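Side-chain contacts in uncharacterized protein (Mycobacterium tuberculosis, PDB 3KFW), which is of unknown function but, as a member of the PaaX family, is probably a DNA-binding transcriptional regulator: residues 7-12 with 42-47; 31-36 with 179-184; 131-134 with 140-143. All blocks are in the same frame, centred on the assembly; numbering follows the deposited sequence.

Interaction 1 (7-12 with 42-47); sequences SVVLSV and VALTRM
No flat group stands between Val9 and Met47, whose apolar ends carry this contact; the guanidinium of Arg46, the sole planar side-chain group in the two segments, has Val42 CG1 in plane at its edge. Arg46 and Val42 lie on another side of helix 37-49, where both pack on Thr179 of a second subunit.

Between helices 5-13 and 37-49 the meeting is wholly apolar. Val9 and Met47, a selenomethionine, reach toward each other tip to tip. The CG2 methyl of Val9 comes closest, 3.5 Å from SE of Met47. It also touches the terminal methyl, with Val9 CG2 3.8 Å from Met47 CE. The other branch joins in, Val9 CG1 lying 3.8 Å from Met47 CE, so that the forked end of the valine receives the selenomethionine methyl on both prongs. The Met47 chain runs out extended through chi2 (173°) and then bends at chi3 (-89°), which carries CE round to that fork. Leu44, one turn before Met47, adds a looser touch, its CD2 4.3 Å from Val9 CG2. The backbones stay well apart, with Val9 CA and Leu44 CA separated by 8.3 Å, and side chains alone bridge the gap.

All three residues are buried. Leu53 of strand 53-56 packs on both Leu44 and Met47, while Leu26 of helix 23-30 and Tyr60 of strand 59-62 press on Leu44. Three helices followed by a two-stranded antiparallel hairpin thus share one hydrophobic core, an arrangement consistent with a winged helix-turn-helix domain, in which helix 37-49 would occupy the position of the recognition helix.

Interaction 2 (31-36 with 179-184); sequences ADFGIK and TDMPGR
Apolar packing joins Phe33 to Met181 and Pro182 at the start of helix 181-195. The phenyl ring of Phe33 presents its far end to the selenomethionine chain, with CZ 4.0 Å from Met181 CG, the two side chains crossing at a slant. Bends at chi2 and chi3 then carry the selenium end of Met181 away from the loop, leaving CG to make the touch. Pro182 meets the loop with its ring carbon CG, 4.1 Å from Phe33 CA and 4.5 Å from Phe33 CD2. Leu3 packs on both Phe33 and Pro182, and Met226 of helix 212-234 also packs on Phe33.

A tighter touch involves a polar atom: Asp32 O rests 3.4 Å from Pro182 CG, a carbonyl against the proline ring. The Asp32 carboxylate is engaged elsewhere, in a salt bridge from OD1 to Arg229 of helix 212-234.

Hydrogen bonding organises the helix side. Gly183 N donates to Asp180 OD1 at 3.0 Å, with an N-H...O angle of 159°; the oxygen is approached on its anti side, 31° out of the carboxylate plane. Asp180 is thereby a helix N-cap, and a capped helix start in the C-terminal part docks on the loop that precedes the putative recognition helix, 37-49, of the helix-turn-helix domain.

Interaction 3 (131-134 with 140-143); sequences LDLE and RVRM
From between Val141 and Met143, whose side chains turn to meet Leu133 and Leu131, Arg142 points the other way, and its guanidinium is gripped by two carboxylates of a third subunit: NE by Asp148 and NH1 by Asp153, both salt bridges. The strand, 141-147, is an outer one of the antiparallel sheet in the Cas2-like domain, whose strand order 2-3-1-4 is that of a ferredoxin-like fold. Residues 131-134 belong to the irregular link from strand 122-126 to strand 141-147, and their contacts with residues 140-143 are all apolar. Alternation along the strand puts Val141 and Met143 on the same side, facing the link. Leu133 spans both: its CD2 meets Val141 CG2 at 4.2 Å, while its CD1 comes within 4.1 Å of Met143 CG. Leu91 of the adjacent strand 88-93 packs on Leu133 and Met143. Met143, a selenomethionine, bends at chi2 (-77°) and runs past Leu131 in the opposite direction. One methyl of that leucine, CD2, touches two successive atoms of the chain, lying 3.9 Å from Met143 CG and 4.1 Å from Met143 SE.

From the N terminus, interaction 1 closes the first loop, bringing helix 37-49 back to helix 5-13 within the winged-helix part. Interaction 2 opens inside that loop, at 31-36, but closes far along the chain at 179-184, so the two cross; it ties the N-terminal domain to the C-terminal helices. Interactions 1 and 2 touch where Val12 CG2 packs 4.2 Å from Phe33 CE1, and both reach the second subunit. Interaction 3 is a short closure within the Cas2-like domain, in series with interaction 1 and nested inside the long loop of interaction 2. It lies on the other side of the chain's centre, its own centre about 44 Å from that of interaction 2.

Interaction 1 (7-12 with 42-47)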
ATOM      1  N   SER A   7      30.935  27.813  -4.600  1.00 39.47           N
ATOM      2  CA  SER A   7      30.370  27.715  -3.276  1.00 38.68           C
ATOM      3  C   SER A   7      31.219  28.428  -2.216  1.00 38.36           C
ATOM      4  O   SER A   7      30.676  28.906  -1.214  1.00 38.52           O
ATOM      5  CB  SER A   7      30.006  26.271  -2.914  1.00 37.93           C
ATOM      6  OG  SER A   7      31.038  25.649  -2.196  1.00 37.95           O
ATOM      7  N   VAL A   8      32.524  28.549  -2.426  1.00 37.92           N
ATOM      8  CA  VAL A   8      33.265  29.405  -1.504  1.00 37.89           C
ATOM      9  C   VAL A   8      33.118  30.903  -1.712  1.00 38.49           C
ATOM     10  O   VAL A   8      33.181  31.620  -0.699  1.00 38.01           O
ATOM     11  CB  VAL A   8      34.744  29.033  -1.234  1.00 38.72           C
ATOM     12  CG1 VAL A   8      35.167  27.658  -1.820  1.00 38.28           C
ATOM     13  CG2 VAL A   8      35.679  30.173  -1.620  1.00 36.62           C
ATOM     14  N   VAL A   9      32.916  31.402  -2.959  1.00 38.35           N
ATOM     15  CA  VAL A   9      32.562  32.843  -3.076  1.00 38.61           C
ATOM     16  C   VAL A   9      31.174  33.074  -2.522  1.00 38.55           C
ATOM     17  O   VAL A   9      30.939  34.107  -1.924  1.00 40.08           O
ATOM     18  CB  VAL A   9      32.813  33.582  -4.463  1.00 38.89           C
ATOM     19  CG1 VAL A   9      33.883  32.877  -5.291  1.00 38.57           C
ATOM     20  CG2 VAL A   9      31.528  33.825  -5.261  1.00 37.86           C
ATOM     21  N   LEU A  10      30.267  32.105  -2.645  1.00 38.46           N
ATOM     22  CA  LEU A  10      28.990  32.245  -1.930  1.00 38.89           C
ATOM     23  C   LEU A  10      29.175  32.471  -0.422  1.00 37.99           C
ATOM     24  O   LEU A  10      28.643  33.426   0.110  1.00 37.38           O
ATOM     25  CB  LEU A  10      28.007  31.100  -2.194  1.00 38.73           C
ATOM     26  CG  LEU A  10      27.405  31.063  -3.611  1.00 41.57           C
ATOM     27  CD1 LEU A  10      26.251  29.999  -3.733  1.00 41.59           C
ATOM     28  CD2 LEU A  10      26.947  32.440  -4.098  1.00 39.73           C
ATOM     29  N   SER A  11      29.923  31.603   0.248  1.00 37.98           N
ATOM     30  CA  SER A  11      30.169  31.750   1.684  1.00 38.28           C
ATOM     31  C   SER A  11      30.887  33.033   2.027  1.00 37.81           C
ATOM     32  O   SER A  11      30.573  33.665   3.000  1.00 38.20           O
ATOM     33  CB  SER A  11      30.943  30.573   2.213  1.00 38.17           C
ATOM     34  OG  SER A  11      30.023  29.527   2.494  1.00 42.01           O
ATOM     35  N   VAL A  12      31.830  33.448   1.202  1.00 38.04           N
ATOM     36  CA  VAL A  12      32.566  34.665   1.493  1.00 38.81           C
ATOM     37  C   VAL A  12      31.656  35.904   1.370  1.00 39.95           C
ATOM     38  O   VAL A  12      31.836  36.903   2.078  1.00 41.09           O
ATOM     39  CB  VAL A  12      33.840  34.733   0.600  1.00 39.37           C
ATOM     40  CG1 VAL A  12      34.495  36.088   0.684  1.00 39.37           C
ATOM     41  CG2 VAL A  12      34.854  33.601   1.023  1.00 36.43           C
ATOM     42  N   VAL A  42      38.199  33.284 -13.357  1.00 42.50           N
ATOM     43  CA  VAL A  42      37.383  32.472 -14.254  1.00 41.53           C
ATOM     44  C   VAL A  42      36.038  32.081 -13.631  1.00 41.20           C
ATOM     45  O   VAL A  42      35.021  32.019 -14.332  1.00 41.56           O
ATOM     46  CB  VAL A  42      38.148  31.284 -14.826  1.00 41.11           C
ATOM     47  CG1 VAL A  42      37.184  30.229 -15.382  1.00 41.02           C
ATOM     48  CG2 VAL A  42      39.087  31.791 -15.915  1.00 40.78           C
ATOM     49  N   ALA A  43      36.027  31.841 -12.323  1.00 40.24           N
ATOM     50  CA  ALA A  43      34.791  31.540 -11.638  1.00 39.20           C
ATOM     51  C   ALA A  43      33.853  32.780 -11.615  1.00 38.89           C
ATOM     52  O   ALA A  43      32.710  32.698 -12.056  1.00 38.53           O
ATOM     53  CB  ALA A  43      35.093  31.042 -10.249  1.00 38.75           C
ATOM     54  N   LEU A  44      34.326  33.914 -11.100  1.00 38.72           N
ATOM     55  CA  LEU A  44      33.507  35.128 -11.041  1.00 39.40           C
ATOM     56  C   LEU A  44      32.853  35.425 -12.393  1.00 41.01           C
ATOM     57  O   LEU A  44      31.641  35.624 -12.472  1.00 41.71           O
ATOM     58  CB  LEU A  44      34.341  36.315 -10.590  1.00 38.07           C
ATOM     59  CG  LEU A  44      34.859  36.200  -9.165  1.00 37.16           C
ATOM     60  CD1 LEU A  44      35.797  37.336  -8.839  1.00 34.08           C
ATOM     61  CD2 LEU A  44      33.692  36.179  -8.177  1.00 35.22           C
ATOM     62  N   THR A  45      33.657  35.434 -13.454  1.00 42.28           N
ATOM     63  CA  THR A  45      33.143  35.594 -14.810  1.00 44.14           C
ATOM     64  C   THR A  45      32.107  34.513 -15.173  1.00 44.48           C
ATOM     65  O   THR A  45      31.027  34.820 -15.692  1.00 44.26           O
ATOM     66  CB  THR A  45      34.303  35.670 -15.869  1.00 44.72           C
ATOM     67  OG1 THR A  45      35.260  36.674 -15.469  1.00 45.37           O
ATOM     68  CG2 THR A  45      33.756  36.022 -17.265  1.00 44.60           C
ATOM     69  N   ARG A  46      32.409  33.247 -14.883  1.00 45.03           N
ATOM     70  CA  ARG A  46      31.413  32.200 -15.139  1.00 45.17           C
ATOM     71  C   ARG A  46      30.077  32.450 -14.380  1.00 45.67           C
ATOM     72  O   ARG A  46      28.988  32.297 -14.953  1.00 46.01           O
ATOM     73  CB  ARG A  46      31.986  30.841 -14.839  1.00 44.59           C
ATOM     74  CG  ARG A  46      31.105  29.699 -15.263  1.00 45.30           C
ATOM     75  CD  ARG A  46      31.719  28.420 -14.762  1.00 44.37           C
ATOM     76  NE  ARG A  46      33.068  28.315 -15.293  1.00 44.51           N
ATOM     77  CZ  ARG A  46      33.482  27.365 -16.127  1.00 44.85           C
ATOM     78  NH1 ARG A  46      34.738  27.372 -16.554  1.00 44.51           N
ATOM     79  NH2 ARG A  46      32.659  26.393 -16.513  1.00 42.38           N
HETATM   80  N   MSE A  47      30.168  32.869 -13.114  1.00 45.54           N
HETATM   81  CA  MSE A  47      28.987  33.035 -12.267  1.00 45.39           C
HETATM   82  C   MSE A  47      28.070  34.162 -12.726  1.00 45.01           C
HETATM   83  O   MSE A  47      26.844  33.963 -12.787  1.00 45.09           O
HETATM   84  CB  MSE A  47      29.406  33.268 -10.840  1.00 45.78           C
HETATM   85  CG  MSE A  47      29.758  32.002 -10.093  1.00 48.95           C
HETATM   86 SE   MSE A  47      30.514  32.425  -8.314  1.00 55.72          SE
HETATM   87  CE  MSE A  47      32.379  32.559  -8.746  1.00 51.71           C
TER

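Interaction 2 (31-36 with 179-184)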
ATOM      1  N   ALA A  31      41.766  33.105  -0.564  1.00 46.57           N
ATOM      2  CA  ALA A  31      43.112  32.475  -0.655  1.00 45.95           C
ATOM      3  C   ALA A  31      43.498  31.551   0.515  1.00 46.12           C
ATOM      4  O   ALA A  31      44.293  30.613   0.360  1.00 46.11           O
ATOM      5  CB  ALA A  31      44.189  33.553  -0.839  1.00 45.43           C
ATOM      6  N   ASP A  32      42.963  31.834   1.692  1.00 46.03           N
ATOM      7  CA  ASP A  32      43.155  30.982   2.861  1.00 45.91           C
ATOM      8  C   ASP A  32      42.432  29.665   2.585  1.00 45.28           C
ATOM      9  O   ASP A  32      42.630  28.677   3.289  1.00 45.09           O
ATOM     10  CB  ASP A  32      42.557  31.651   4.096  1.00 46.41           C
ATOM     11  CG  ASP A  32      42.626  33.204   4.031  1.00 50.26           C
ATOM     12  OD1 ASP A  32      42.187  33.871   3.009  1.00 48.32           O
ATOM     13  OD2 ASP A  32      43.131  33.749   5.047  1.00 53.16           O
ATOM     14  N   PHE A  33      41.592  29.677   1.550  1.00 44.89           N
ATOM     15  CA  PHE A  33      40.875  28.501   1.089  1.00 44.79           C
ATOM     16  C   PHE A  33      41.641  27.874  -0.049  1.00 45.79           C
ATOM     17  O   PHE A  33      41.354  26.747  -0.450  1.00 45.82           O
ATOM     18  CB  PHE A  33      39.504  28.860   0.577  1.00 43.81           C
ATOM     19  CG  PHE A  33      38.534  29.262   1.634  1.00 41.80           C
ATOM     20  CD1 PHE A  33      38.402  30.595   1.997  1.00 39.68           C
ATOM     21  CD2 PHE A  33      37.701  28.324   2.216  1.00 40.49           C
ATOM     22  CE1 PHE A  33      37.474  30.996   2.927  1.00 39.62           C
ATOM     23  CE2 PHE A  33      36.771  28.700   3.169  1.00 40.92           C
ATOM     24  CZ  PHE A  33      36.651  30.054   3.520  1.00 42.81           C
ATOM     25  N   GLY A  34      42.593  28.639  -0.584  1.00 46.70           N
ATOM     26  CA  GLY A  34      43.664  28.109  -1.420  1.00 47.56           C
ATOM     27  C   GLY A  34      43.465  28.309  -2.907  1.00 48.28           C
ATOM     28  O   GLY A  34      43.848  27.457  -3.706  1.00 48.30           O
ATOM     29  N   ILE A  35      42.866  29.428  -3.301  1.00 49.23           N
ATOM     30  CA  ILE A  35      42.679  29.686  -4.735  1.00 49.58           C
ATOM     31  C   ILE A  35      43.102  31.081  -5.202  1.00 49.75           C
ATOM     32  O   ILE A  35      42.364  32.063  -5.044  1.00 49.72           O
ATOM     33  CB  ILE A  35      41.277  29.248  -5.255  1.00 49.63           C
ATOM     34  CG1 ILE A  35      40.330  28.926  -4.088  1.00 49.35           C
ATOM     35  CG2 ILE A  35      41.458  28.001  -6.166  1.00 50.44           C
ATOM     36  CD1 ILE A  35      38.850  28.937  -4.429  1.00 49.81           C
ATOM     37  N   LYS A  36      44.317  31.131  -5.758  1.00 49.64           N
ATOM     38  CA  LYS A  36      44.899  32.332  -6.359  1.00 49.41           C
ATOM     39  C   LYS A  36      44.002  32.816  -7.484  1.00 49.62           C
ATOM     40  O   LYS A  36      43.087  32.099  -7.919  1.00 49.24           O
ATOM     41  CB  LYS A  36      46.296  32.020  -6.933  1.00 49.64           C
ATOM     42  N   THR A 179      40.325  22.368  11.943  1.00 35.30           N
ATOM     43  CA  THR A 179      41.675  22.830  12.178  1.00 35.96           C
ATOM     44  C   THR A 179      41.998  24.135  11.425  1.00 36.40           C
ATOM     45  O   THR A 179      42.875  24.901  11.825  1.00 35.98           O
ATOM     46  CB  THR A 179      42.654  21.698  11.768  1.00 35.92           C
ATOM     47  OG1 THR A 179      43.995  22.119  11.990  1.00 37.22           O
ATOM     48  CG2 THR A 179      42.501  21.349  10.289  1.00 36.01           C
ATOM     49  N   ASP A 180      41.299  24.366  10.320  1.00 36.62           N
ATOM     50  CA  ASP A 180      41.447  25.592   9.578  1.00 37.41           C
ATOM     51  C   ASP A 180      40.101  25.992   8.997  1.00 38.39           C
ATOM     52  O   ASP A 180      39.115  25.239   9.143  1.00 38.64           O
ATOM     53  CB  ASP A 180      42.575  25.519   8.513  1.00 36.86           C
ATOM     54  CG  ASP A 180      42.492  24.280   7.592  1.00 36.63           C
ATOM     55  OD1 ASP A 180      41.439  23.591   7.533  1.00 35.92           O
ATOM     56  OD2 ASP A 180      43.512  24.007   6.905  1.00 34.43           O
HETATM   57  N   MSE A 181      40.068  27.166   8.354  1.00 39.29           N
HETATM   58  CA  MSE A 181      38.847  27.714   7.745  1.00 40.38           C
HETATM   59  C   MSE A 181      38.281  26.751   6.687  1.00 38.64           C
HETATM   60  O   MSE A 181      37.081  26.464   6.694  1.00 38.13           O
HETATM   61  CB  MSE A 181      39.069  29.146   7.197  1.00 41.94           C
HETATM   62  CG  MSE A 181      37.837  30.087   7.331  1.00 49.34           C
HETATM   63 SE   MSE A 181      37.192  30.454   9.224  1.00 66.29          SE
HETATM   64  CE  MSE A 181      38.772  31.470   9.863  1.00 63.30           C
ATOM     65  N   PRO A 182      39.147  26.217   5.798  1.00 37.31           N
ATOM     66  CA  PRO A 182      38.697  25.185   4.862  1.00 36.81           C
ATOM     67  C   PRO A 182      38.009  23.965   5.525  1.00 36.53           C
ATOM     68  O   PRO A 182      36.956  23.532   5.037  1.00 36.28           O
ATOM     69  CB  PRO A 182      40.000  24.757   4.171  1.00 37.41           C
ATOM     70  CG  PRO A 182      40.887  25.933   4.295  1.00 36.48           C
ATOM     71  CD  PRO A 182      40.566  26.556   5.595  1.00 36.78           C
ATOM     72  N   GLY A 183      38.589  23.423   6.611  1.00 35.79           N
ATOM     73  CA  GLY A 183      37.917  22.411   7.465  1.00 34.69           C
ATOM     74  C   GLY A 183      36.585  22.840   8.102  1.00 34.64           C
ATOM     75  O   GLY A 183      35.589  22.106   8.029  1.00 33.88           O
ATOM     76  N   ARG A 184      36.554  24.030   8.716  1.00 34.72           N
ATOM     77  CA  ARG A 184      35.298  24.603   9.265  1.00 34.73           C
ATOM     78  C   ARG A 184      34.233  24.782   8.163  1.00 34.11           C
ATOM     79  O   ARG A 184      33.043  24.505   8.349  1.00 34.00           O
ATOM     80  CB  ARG A 184      35.555  25.933  10.000  1.00 34.63           C
ATOM     81  CG  ARG A 184      35.979  25.792  11.475  1.00 38.07           C
ATOM     82  CD  ARG A 184      36.105  27.172  12.201  1.00 44.21           C
ATOM     83  NE  ARG A 184      34.883  27.666  12.910  1.00 47.78           N
ATOM     84  CZ  ARG A 184      34.720  28.923  13.394  1.00 48.73           C
ATOM     85  NH1 ARG A 184      35.670  29.858  13.255  1.00 49.07           N
ATOM     86  NH2 ARG A 184      33.598  29.273  14.021  1.00 47.74           N
TER

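Interaction 3 (131-134 with 140-143)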
ATOM      1  N   LEU A 131       1.653  24.429   7.145  1.00 42.12           N
ATOM      2  CA  LEU A 131       1.463  23.705   5.879  1.00 43.67           C
ATOM      3  C   LEU A 131       0.743  24.532   4.807  1.00 44.87           C
ATOM      4  O   LEU A 131      -0.396  24.961   4.983  1.00 45.26           O
ATOM      5  CB  LEU A 131       0.677  22.402   6.093  1.00 43.63           C
ATOM      6  CG  LEU A 131       0.047  21.706   4.867  1.00 43.22           C
ATOM      7  CD1 LEU A 131       1.012  20.749   4.170  1.00 40.98           C
ATOM      8  CD2 LEU A 131      -1.262  21.011   5.238  1.00 42.45           C
ATOM      9  N   ASP A 132       1.408  24.758   3.691  1.00 45.93           N
ATOM     10  CA  ASP A 132       0.677  25.198   2.545  1.00 47.31           C
ATOM     11  C   ASP A 132       0.868  24.125   1.496  1.00 48.11           C
ATOM     12  O   ASP A 132       2.000  23.745   1.192  1.00 48.48           O
ATOM     13  CB  ASP A 132       1.162  26.559   2.065  1.00 47.35           C
ATOM     14  CG  ASP A 132       0.038  27.391   1.466  1.00 48.57           C
ATOM     15  OD1 ASP A 132      -0.696  26.866   0.596  1.00 49.76           O
ATOM     16  OD2 ASP A 132      -0.123  28.570   1.868  1.00 48.62           O
ATOM     17  N   LEU A 133      -0.236  23.608   0.968  1.00 48.65           N
ATOM     18  CA  LEU A 133      -0.156  22.584  -0.063  1.00 49.32           C
ATOM     19  C   LEU A 133       0.290  23.173  -1.404  1.00 49.73           C
ATOM     20  O   LEU A 133      -0.334  24.106  -1.890  1.00 50.22           O
ATOM     21  CB  LEU A 133      -1.490  21.848  -0.175  1.00 49.23           C
ATOM     22  CG  LEU A 133      -1.502  20.612   0.727  1.00 49.15           C
ATOM     23  CD1 LEU A 133      -2.942  20.132   1.072  1.00 48.11           C
ATOM     24  CD2 LEU A 133      -0.638  19.526   0.072  1.00 47.03           C
ATOM     25  N   GLU A 134       1.356  22.620  -1.994  1.00 50.17           N
ATOM     26  CA  GLU A 134       2.042  23.240  -3.146  1.00 50.66           C
ATOM     27  C   GLU A 134       1.255  23.230  -4.485  1.00 50.48           C
ATOM     28  O   GLU A 134       1.737  22.752  -5.518  1.00 50.41           O
ATOM     29  CB  GLU A 134       3.525  22.767  -3.269  1.00 50.75           C
ATOM     30  CG  GLU A 134       3.784  21.328  -3.793  1.00 52.48           C
ATOM     31  CD  GLU A 134       4.582  21.272  -5.116  1.00 55.10           C
ATOM     32  OE1 GLU A 134       4.058  21.704  -6.177  1.00 54.44           O
ATOM     33  OE2 GLU A 134       5.738  20.773  -5.092  1.00 56.46           O
ATOM     34  N   ARG A 140      -3.447  15.874  -4.953  1.00 42.45           N
ATOM     35  CA  ARG A 140      -3.999  14.505  -4.874  1.00 40.42           C
ATOM     36  C   ARG A 140      -3.649  13.779  -3.551  1.00 39.08           C
ATOM     37  O   ARG A 140      -3.018  12.715  -3.530  1.00 38.51           O
ATOM     38  CB  ARG A 140      -3.525  13.701  -6.081  1.00 40.34           C
ATOM     39  CG  ARG A 140      -2.005  13.796  -6.276  1.00 40.74           C
ATOM     40  CD  ARG A 140      -1.492  12.917  -7.384  1.00 41.26           C
ATOM     41  NE  ARG A 140      -0.054  12.759  -7.244  1.00 40.50           N
ATOM     42  N   VAL A 141      -4.089  14.388  -2.449  1.00 36.94           N
ATOM     43  CA  VAL A 141      -3.965  13.839  -1.107  1.00 35.06           C
ATOM     44  C   VAL A 141      -5.216  14.265  -0.348  1.00 34.15           C
ATOM     45  O   VAL A 141      -5.857  15.239  -0.721  1.00 34.99           O
ATOM     46  CB  VAL A 141      -2.725  14.383  -0.370  1.00 35.08           C
ATOM     47  CG1 VAL A 141      -1.455  13.736  -0.890  1.00 33.06           C
ATOM     48  CG2 VAL A 141      -2.651  15.899  -0.486  1.00 34.09           C
ATOM     49  N   ARG A 142      -5.599  13.558   0.696  1.00 32.40           N
ATOM     50  CA  ARG A 142      -6.678  14.093   1.541  1.00 30.49           C
ATOM     51  C   ARG A 142      -6.042  14.649   2.808  1.00 30.09           C
ATOM     52  O   ARG A 142      -5.201  13.992   3.407  1.00 29.27           O
ATOM     53  CB  ARG A 142      -7.741  13.043   1.834  1.00 29.77           C
ATOM     54  CG  ARG A 142      -8.899  13.585   2.619  1.00 27.05           C
ATOM     55  CD  ARG A 142     -10.204  13.141   2.076  1.00 22.25           C
ATOM     56  NE  ARG A 142     -11.284  13.925   2.677  1.00 19.89           N
ATOM     57  CZ  ARG A 142     -12.471  14.102   2.109  1.00 17.08           C
ATOM     58  NH1 ARG A 142     -12.729  13.540   0.935  1.00 16.27           N
ATOM     59  NH2 ARG A 142     -13.398  14.826   2.711  1.00 15.22           N
HETATM   60  N   MSE A 143      -6.401  15.878   3.169  1.00 30.29           N
HETATM   61  CA  MSE A 143      -5.770  16.580   4.266  1.00 31.03           C
HETATM   62  C   MSE A 143      -6.679  16.384   5.466  1.00 29.49           C
HETATM   63  O   MSE A 143      -7.867  16.665   5.404  1.00 29.30           O
HETATM   64  CB  MSE A 143      -5.605  18.074   3.925  1.00 32.83           C
HETATM   65  CG  MSE A 143      -4.482  18.866   4.688  1.00 40.32           C
HETATM   66 SE   MSE A 143      -4.759  19.457   6.600  1.00 63.11          SE
HETATM   67  CE  MSE A 143      -6.421  20.520   6.459  1.00 55.01           C
TER